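Side-chain contacts in ornithine cyclodeaminase (Methanococcus maripaludis S2, PDB 3C2Q), which catalyses the conversion of L-ornithine to L-proline with release of ammonia, using NAD(+) as its cofactor: residues A139-P144 and L283-A288; K275-L280 and N291-Y296. All coordinates share one frame; numbering follows the deposited sequence.

Interaction 1 (A139-P144 and L283-A288)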
loop_
_atom_site.group_PDB
_atom_site.type_symbol
_atom_site.label_atom_id
_atom_site.label_comp_id
_atom_site.label_asym_id
_atom_site.label_seq_id
_atom_site.Cartn_x
_atom_site.Cartn_y
_atom_site.Cartn_z
ATOM N N ALA B 139 13.728 -16.567 -17.192
ATOM C CA ALA B 139 14.409 -15.295 -16.970
ATOM C C ALA B 139 13.921 -14.664 -15.654
ATOM O O ALA B 139 12.738 -14.793 -15.291
ATOM C CB ALA B 139 14.164 -14.321 -18.139
ATOM N N ILE B 140 14.836 -13.983 -14.974
ATOM C CA ILE B 140 14.523 -13.209 -13.756
ATOM C C ILE B 140 14.617 -11.752 -14.086
ATOM O O ILE B 140 15.586 -11.290 -14.736
ATOM C CB ILE B 140 15.533 -13.498 -12.590
ATOM C CG1 ILE B 140 15.505 -14.973 -12.168
ATOM C CG2 ILE B 140 15.319 -12.544 -11.383
ATOM C CD1 ILE B 140 14.138 -15.526 -11.703
ATOM N N VAL B 141 13.626 -11.011 -13.618
ATOM C CA VAL B 141 13.656 -9.571 -13.717
ATOM C C VAL B 141 13.718 -9.104 -12.263
ATOM O O VAL B 141 12.875 -9.508 -11.458
ATOM C CB VAL B 141 12.358 -9.062 -14.435
ATOM C CG1 VAL B 141 12.314 -7.576 -14.504
ATOM C CG2 VAL B 141 12.259 -9.641 -15.863
ATOM N N GLY B 142 14.694 -8.269 -11.905
ATOM C CA GLY B 142 14.861 -8.001 -10.477
ATOM C C GLY B 142 15.257 -6.591 -10.106
ATOM O O GLY B 142 15.920 -5.897 -10.897
ATOM N N GLY B 143 14.832 -6.149 -8.924
ATOM C CA GLY B 143 15.251 -4.840 -8.408
ATOM C C GLY B 143 16.130 -5.001 -7.180
ATOM O O GLY B 143 16.230 -6.100 -6.622
ATOM N N PRO B 144 16.753 -3.909 -6.732
ATOM C CA PRO B 144 17.718 -4.003 -5.645
ATOM C C PRO B 144 17.140 -4.447 -4.300
ATOM O O PRO B 144 17.912 -4.848 -3.430
ATOM C CB PRO B 144 18.266 -2.571 -5.540
ATOM C CG PRO B 144 17.174 -1.694 -6.094
ATOM C CD PRO B 144 16.603 -2.516 -7.219
ATOM N N LEU B 283 9.029 -2.369 -10.009
ATOM C CA LEU B 283 7.945 -1.822 -10.814
ATOM C C LEU B 283 8.430 -1.538 -12.229
ATOM O O LEU B 283 7.811 -1.971 -13.187
ATOM C CB LEU B 283 7.431 -0.534 -10.178
ATOM C CG LEU B 283 6.307 0.175 -10.966
ATOM C CD1 LEU B 283 5.191 -0.767 -11.286
ATOM C CD2 LEU B 283 5.810 1.324 -10.060
ATOM N N LEU B 284 9.543 -0.802 -12.335
ATOM C CA LEU B 284 10.083 -0.373 -13.612
ATOM C C LEU B 284 10.322 -1.543 -14.562
ATOM O O LEU B 284 9.828 -1.554 -15.714
ATOM C CB LEU B 284 11.418 0.393 -13.408
ATOM C CG LEU B 284 12.198 0.749 -14.716
ATOM C CD1 LEU B 284 11.386 1.657 -15.575
ATOM C CD2 LEU B 284 13.617 1.343 -14.428
ATOM N N HIS B 285 11.077 -2.530 -14.087
ATOM C CA HIS B 285 11.413 -3.670 -14.914
ATOM C C HIS B 285 10.284 -4.657 -15.117
ATOM O O HIS B 285 10.246 -5.311 -16.173
ATOM C CB HIS B 285 12.659 -4.411 -14.404
ATOM C CG HIS B 285 13.943 -3.759 -14.787
ATOM N ND1 HIS B 285 14.444 -2.658 -14.131
ATOM C CD2 HIS B 285 14.846 -4.068 -15.744
ATOM C CE1 HIS B 285 15.585 -2.298 -14.681
ATOM N NE2 HIS B 285 15.859 -3.144 -15.652
ATOM N N SER B 286 9.373 -4.792 -14.162
ATOM C CA SER B 286 8.202 -5.667 -14.355
ATOM C C SER B 286 7.380 -5.175 -15.559
ATOM O O SER B 286 7.060 -5.934 -16.483
ATOM C CB SER B 286 7.296 -5.697 -13.108
ATOM O OG SER B 286 7.914 -6.450 -12.072
ATOM N N VAL B 287 7.047 -3.901 -15.519
ATOM C CA VAL B 287 6.238 -3.278 -16.589
ATOM C C VAL B 287 7.019 -3.230 -17.910
ATOM O O VAL B 287 6.460 -3.531 -18.979
ATOM C CB VAL B 287 5.750 -1.870 -16.181
ATOM C CG1 VAL B 287 5.047 -1.168 -17.379
ATOM C CG2 VAL B 287 4.768 -1.989 -14.978
ATOM N N ALA B 288 8.297 -2.841 -17.847
ATOM C CA ALA B 288 9.122 -2.786 -19.072
ATOM C C ALA B 288 9.172 -4.164 -19.717
ATOM O O ALA B 288 9.030 -4.287 -20.926
ATOM C CB ALA B 288 10.535 -2.307 -18.750
#
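Val141 and His285 mark the closest backbone approach of 139-144 and 283-288, their CA atoms 6.4 Å apart. The first segment is the end of strand 138-142 running into the loop that starts at Gly143; the second is the opening of helix 283-292, whose bonding includes Val287 N to Leu283 O at 3.1 Å. Both CB atoms point into the gap. With CG1 anti to the backbone N (chi1 177°), Val141 sends this methyl toward the helix. Its approach to His285 CB is modelled too close to be trusted, which leaves the exact placement of CG1 doubtful; the evidence for the contact is the short CA separation and the direction of the two CB atoms. The segments exchange no hydrogen bond: a valine methyl rests against the helix backbone and the base of the histidine side chain, and the two side chains cross rather than meet end on. Several polar atoms find partners nearby: Thr282 OG1 bonds His285 N, Thr282 O bonds Ser286 OG, and His285 NE2 makes a weak bond to Ala169 O. Ile247 of a second subunit also packs on His285. Strand 138-142, earliest of the parallel sheet in the chain and leading into a glycine-containing loop, here meets the helix that follows the neighbouring strand 276-280, as in a Rossmann fold, and Thr282, Leu284 and His285 are, by similarity, part of its NAD(+) site.

Interaction 2 (K275-L280 and N291-Y296)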
loop_
_atom_site.group_PDB
_atom_site.type_symbol
_atom_site.label_atom_id
_atom_site.label_comp_id
_atom_site.label_asym_id
_atom_site.label_seq_id
_atom_site.Cartn_x
_atom_site.Cartn_y
_atom_site.Cartn_z
ATOM N N LYS B 275 10.420 -19.804 -21.300
ATOM C CA LYS B 275 9.176 -20.466 -20.868
ATOM C C LYS B 275 8.502 -19.776 -19.659
ATOM O O LYS B 275 7.299 -19.893 -19.469
ATOM C CB LYS B 275 9.446 -21.924 -20.505
ATOM C CG LYS B 275 9.803 -22.801 -21.714
ATOM C CD LYS B 275 8.593 -23.078 -22.570
ATOM C CE LYS B 275 7.990 -24.440 -22.208
ATOM N NZ LYS B 275 8.526 -25.564 -23.078
HETATM N N MSE B 276 9.294 -19.077 -18.858
HETATM C CA MSE B 276 8.786 -18.410 -17.647
HETATM C C MSE B 276 9.605 -17.172 -17.329
HETATM O O MSE B 276 10.830 -17.160 -17.505
HETATM C CB MSE B 276 8.823 -19.359 -16.446
HETATM C CG MSE B 276 8.329 -18.744 -15.105
HETATM SE SE MSE B 276 8.411 -20.168 -13.709
HETATM C CE MSE B 276 6.714 -19.925 -12.801
ATOM N N VAL B 277 8.930 -16.133 -16.838
ATOM C CA VAL B 277 9.623 -14.929 -16.399
ATOM C C VAL B 277 9.152 -14.647 -14.977
ATOM O O VAL B 277 7.950 -14.624 -14.725
ATOM C CB VAL B 277 9.328 -13.725 -17.278
ATOM C CG1 VAL B 277 9.989 -12.445 -16.646
ATOM C CG2 VAL B 277 9.853 -13.966 -18.720
ATOM N N ILE B 278 10.089 -14.544 -14.046
ATOM C CA ILE B 278 9.756 -14.231 -12.660
ATOM C C ILE B 278 10.270 -12.826 -12.347
ATOM O O ILE B 278 11.467 -12.554 -12.474
ATOM C CB ILE B 278 10.368 -15.221 -11.655
ATOM C CG1 ILE B 278 9.907 -16.646 -11.964
ATOM C CG2 ILE B 278 9.945 -14.810 -10.212
ATOM C CD1 ILE B 278 10.522 -17.739 -11.098
HETATM N N MSE B 279 9.359 -11.939 -11.959
HETATM C CA MSE B 279 9.692 -10.536 -11.730
HETATM C C MSE B 279 9.733 -10.332 -10.232
HETATM O O MSE B 279 8.762 -10.693 -9.557
HETATM C CB MSE B 279 8.607 -9.633 -12.318
HETATM C CG MSE B 279 8.477 -9.781 -13.826
HETATM SE SE MSE B 279 6.645 -9.270 -14.339
HETATM C CE MSE B 279 7.009 -9.404 -16.293
ATOM N N LEU B 280 10.847 -9.787 -9.711
ATOM C CA LEU B 280 11.072 -9.728 -8.255
ATOM C C LEU B 280 11.303 -8.286 -7.791
ATOM O O LEU B 280 12.371 -7.716 -8.028
ATOM C CB LEU B 280 12.293 -10.577 -7.853
ATOM C CG LEU B 280 12.303 -12.071 -8.226
ATOM C CD1 LEU B 280 13.683 -12.734 -8.071
ATOM C CD2 LEU B 280 11.264 -12.742 -7.328
ATOM N N ASN B 291 5.700 -5.473 -21.047
ATOM C CA ASN B 291 5.390 -4.766 -22.310
ATOM C C ASN B 291 6.027 -5.444 -23.538
ATOM O O ASN B 291 5.535 -5.294 -24.665
ATOM C CB ASN B 291 5.893 -3.339 -22.241
ATOM C CG ASN B 291 5.011 -2.412 -21.375
ATOM O OD1 ASN B 291 3.896 -2.778 -20.875
ATOM N ND2 ASN B 291 5.512 -1.177 -21.198
ATOM N N LEU B 292 7.100 -6.208 -23.308
ATOM C CA LEU B 292 7.872 -6.865 -24.363
ATOM C C LEU B 292 7.512 -8.319 -24.566
ATOM O O LEU B 292 8.019 -8.955 -25.494
ATOM C CB LEU B 292 9.370 -6.814 -24.031
ATOM C CG LEU B 292 9.935 -5.422 -23.847
ATOM C CD1 LEU B 292 11.390 -5.500 -23.394
ATOM C CD2 LEU B 292 9.771 -4.611 -25.166
HETATM N N MSE B 293 6.644 -8.848 -23.713
HETATM C CA MSE B 293 6.383 -10.293 -23.668
HETATM C C MSE B 293 5.070 -10.722 -24.288
HETATM O O MSE B 293 4.051 -10.080 -24.074
HETATM C CB MSE B 293 6.336 -10.742 -22.197
HETATM C CG MSE B 293 7.701 -10.822 -21.534
HETATM SE SE MSE B 293 7.342 -11.148 -19.587
HETATM C CE MSE B 293 6.418 -12.849 -19.771
ATOM N N PRO B 294 5.065 -11.858 -25.000
ATOM C CA PRO B 294 3.791 -12.436 -25.415
ATOM C C PRO B 294 3.076 -13.101 -24.226
ATOM O O PRO B 294 3.732 -13.471 -23.239
ATOM C CB PRO B 294 4.212 -13.495 -26.449
ATOM C CG PRO B 294 5.543 -13.890 -26.073
ATOM C CD PRO B 294 6.208 -12.657 -25.482
ATOM N N SER B 295 1.762 -13.238 -24.325
ATOM C CA SER B 295 0.944 -13.755 -23.221
ATOM C C SER B 295 1.154 -15.237 -22.885
ATOM O O SER B 295 0.739 -15.689 -21.800
ATOM C CB SER B 295 -0.537 -13.530 -23.525
ATOM O OG SER B 295 -0.884 -14.204 -24.737
ATOM N N TYR B 296 1.781 -15.999 -23.795
ATOM C CA TYR B 296 1.950 -17.430 -23.535
ATOM C C TYR B 296 3.117 -17.775 -22.593
ATOM O O TYR B 296 3.244 -18.911 -22.176
ATOM C CB TYR B 296 2.035 -18.261 -24.842
ATOM C CG TYR B 296 3.059 -17.793 -25.840
ATOM C CD1 TYR B 296 4.438 -17.952 -25.601
ATOM C CD2 TYR B 296 2.656 -17.203 -27.038
ATOM C CE1 TYR B 296 5.372 -17.524 -26.523
ATOM C CE2 TYR B 296 3.596 -16.774 -27.972
ATOM C CZ TYR B 296 4.935 -16.941 -27.717
ATOM O OH TYR B 296 5.861 -16.516 -28.650
#
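Met293, modelled as selenomethionine, reaches Val277 and Met279 of strand 276-280 from the loop that follows helix 283-292. The backbones stay well apart, 9.2 Å between the CA atoms of Val277 and Met293, so side chains alone bridge the gap. Toward Val277 the approach is tip to tip: a bend at the end of Met293 (chi3 61°) brings its CE to 3.8 Å from Val277 CG2 and 3.9 Å from Val277 CB. Met279, also selenomethionine, is stretched out past its CG and runs alongside Met293 with the opposite sense, its CE 3.7 Å from Met293 SE. These three residues are all buried and make a compact apolar cluster. Packing thins at the other end, where Lys275 and Tyr296 are exposed and the Tyr296 side chain makes no contact with 275-280. Instead, Pro294 CG sits 3.5 Å above the plane of its ring, nearer the periphery than the centre. In the fold, the contact lies within the beta-alpha-beta unit formed by strand 276-280, helix 283-292 and strand 298-303, tying the first strand to the loop after the helix; Thr299 of the last strand touches both Met279 and Met293, whereas Met276, pointing away from the loop, packs against helix 112-133.

In the fold
Both contacts are buried, and both set helix 283-292 or its exit loop against the parallel sheet, interaction 1 through strand 138-142 and interaction 2 through its neighbour 276-280. Their centres are 10 Å apart. Val141 N and O probably bond to Ile278 O and Leu280 N, and Val141 CG2 lies 3.7 Å from Val277 CG1, so the apolar layers adjoin. Ser286 likewise packs on Met279. The chemistry changes along the helix: interaction 1, at its start, sets a valine beside a histidine of the probable NAD(+) site, whereas interaction 2, past its end, packs two long selenomethionine side chains with a valine and runs out toward exposed Lys275 and Tyr296.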